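Local coordinates for protein phosphoinositol-specific phospholipase C (Pseudomonas sp., PDB 5FYO) that probably cleaves phosphoinositides at the phosphodiester bond, as a calcium-dependent, phosphoinositide-specific phospholipase C of the TIM-barrel type, at residues 35-40 and 82-87. Sequence-based numbering, arbitrary orientation.
Sequences NTFSSV and NNCTGD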
loop_
_atom_site.group_PDB
_atom_site.type_symbol
_atom_site.label_atom_id
_atom_site.label_comp_id
_atom_site.label_asym_id
_atom_site.label_seq_id
_atom_site.Cartn_x
_atom_site.Cartn_y
_atom_site.Cartn_z
ATOM N N ASN A 35 6.554 4.692 18.009
ATOM C CA ASN A 35 5.853 5.537 18.995
ATOM C C ASN A 35 4.714 6.305 18.408
ATOM O O ASN A 35 3.667 6.413 19.038
ATOM C CB ASN A 35 6.819 6.474 19.718
ATOM C CG ASN A 35 7.736 5.718 20.676
ATOM O OD1 ASN A 35 7.410 4.618 21.151
ATOM N ND2 ASN A 35 8.886 6.299 20.956
ATOM N N THR A 36 4.900 6.811 17.200
ATOM C CA THR A 36 3.821 7.450 16.454
ATOM C C THR A 36 3.855 6.968 14.998
ATOM O O THR A 36 4.934 6.622 14.450
ATOM C CB THR A 36 3.938 8.987 16.444
ATOM O OG1 THR A 36 5.075 9.388 15.658
ATOM C CG2 THR A 36 4.015 9.560 17.848
ATOM N N PHE A 37 2.686 6.980 14.348
ATOM C CA PHE A 37 2.629 6.603 12.936
ATOM C C PHE A 37 3.502 7.530 12.080
ATOM O O PHE A 37 4.263 7.046 11.215
ATOM C CB PHE A 37 1.197 6.619 12.449
ATOM C CG PHE A 37 0.978 5.895 11.133
ATOM C CD1 PHE A 37 1.374 4.584 10.970
ATOM C CD2 PHE A 37 0.328 6.532 10.074
ATOM C CE1 PHE A 37 1.101 3.901 9.787
ATOM C CE2 PHE A 37 0.046 5.843 8.897
ATOM C CZ PHE A 37 0.462 4.532 8.753
ATOM N N SER A 38 3.431 8.842 12.360
ATOM C CA SER A 38 4.232 9.855 11.651
ATOM C C SER A 38 5.744 9.585 11.718
ATOM O O SER A 38 6.448 9.770 10.731
ATOM C CB SER A 38 3.943 11.275 12.171
ATOM O OG SER A 38 2.552 11.568 12.038
ATOM N N SER A 39 6.227 9.144 12.879
ATOM C CA SER A 39 7.647 8.847 13.054
ATOM C C SER A 39 8.206 7.788 12.098
ATOM O O SER A 39 9.388 7.784 11.825
ATOM C CB SER A 39 7.962 8.443 14.510
ATOM O OG SER A 39 7.567 7.126 14.817
ATOM N N VAL A 40 7.353 6.896 11.601
ATOM C CA VAL A 40 7.783 5.856 10.658
ATOM C C VAL A 40 8.418 6.498 9.426
ATOM O O VAL A 40 9.401 5.977 8.891
ATOM C CB VAL A 40 6.626 4.929 10.252
ATOM C CG1 VAL A 40 7.067 3.907 9.207
ATOM C CG2 VAL A 40 6.058 4.234 11.495
ATOM N N ASN A 82 -3.747 1.793 17.965
ATOM C CA ASN A 82 -2.703 2.213 17.036
ATOM C C ASN A 82 -1.977 3.425 17.547
ATOM O O ASN A 82 -2.350 3.995 18.582
ATOM C CB ASN A 82 -3.298 2.463 15.633
ATOM C CG ASN A 82 -4.262 3.636 15.621
ATOM O OD1 ASN A 82 -3.871 4.769 15.855
ATOM N ND2 ASN A 82 -5.551 3.352 15.384
ATOM N N ASN A 83 -0.923 3.801 16.812
ATOM C CA ASN A 83 -0.053 4.919 17.176
ATOM C C ASN A 83 -0.332 6.225 16.376
ATOM O O ASN A 83 0.529 7.120 16.322
ATOM C CB ASN A 83 1.403 4.482 17.061
ATOM C CG ASN A 83 1.745 4.023 15.652
ATOM O OD1 ASN A 83 1.009 4.313 14.710
ATOM N ND2 ASN A 83 2.852 3.306 15.500
ATOM N N CYS A 84 -1.515 6.337 15.742
ATOM C CA CYS A 84 -1.846 7.520 15.015
ATOM C C CYS A 84 -2.339 8.599 15.970
ATOM O O CYS A 84 -2.738 8.297 17.102
ATOM C CB CYS A 84 -2.941 7.233 13.971
ATOM S SG CYS A 84 -2.509 5.856 12.865
ATOM N N THR A 85 -2.336 9.842 15.471
ATOM C CA THR A 85 -2.884 10.992 16.186
ATOM C C THR A 85 -4.294 10.696 16.658
ATOM O O THR A 85 -5.134 10.218 15.894
ATOM C CB THR A 85 -2.905 12.253 15.301
ATOM O OG1 THR A 85 -1.561 12.550 14.933
ATOM C CG2 THR A 85 -3.492 13.439 16.057
ATOM N N GLY A 86 -4.513 10.994 17.925
ATOM C CA GLY A 86 -5.685 10.608 18.707
ATOM C C GLY A 86 -5.469 9.413 19.650
ATOM O O GLY A 86 -6.371 9.112 20.422
ATOM N N ASP A 87 -4.318 8.718 19.540
ATOM C CA ASP A 87 -3.943 7.570 20.403
ATOM C C ASP A 87 -3.966 8.103 21.838
ATOM O O ASP A 87 -3.318 9.090 22.132
ATOM C CB ASP A 87 -2.526 7.053 20.022
ATOM C CG ASP A 87 -1.988 5.957 20.956
ATOM O OD1 ASP A 87 -2.778 5.135 21.532
ATOM O OD2 ASP A 87 -0.719 5.906 21.042
#
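The side chains of Phe-37 and Asn-83 cross at about a right angle, with the ring and amide planes 40° apart. Asn-83 OD1 approaches the ring obliquely and lies 3.2 Å from Phe-37 CB. Cys-84 SG also comes in obliquely, 4.4 Å from the centroid of the Phe-37 ring, in a sulfur-aromatic contact. Cys-84 SG touches Phe-37 CB at 3.8 Å. The backbones are joined by one hydrogen bond, from Phe-37 N to Asn-83 O (2.9 Å). Thr-36 CA adds a CH...O contact to the same Asn-83 O, at 3.3 Å. Asn-83 CG sits between its own backbone N and carbonyl carbon (chi1 59°), which brings the amide over the Thr-36 to Phe-37 peptide. Asn-83 ND2 donates to the carbonyls of Cys-28 and Ala-34. An alanine at Asn-83 would remove these bonds, and would probably leave both carbonyls short of a donor and the 35-40 loop less firmly held. Thr-36 OG1 accepts from Ser-39 N at 3.0 Å, an ST motif. Asn-82 OD1 accepts from Cys-84 N in an Asx turn. A type II turn follows, from Cys-84 to Asp-87. The contact joins two loops, one leading into strand 46-52 and the other into helix 94-107. Phe-37 packs on Leu-47 and Leu-49 of that strand and on Val-101 of that helix, to which Cys-84 is tied by a disulfide with Cys-97.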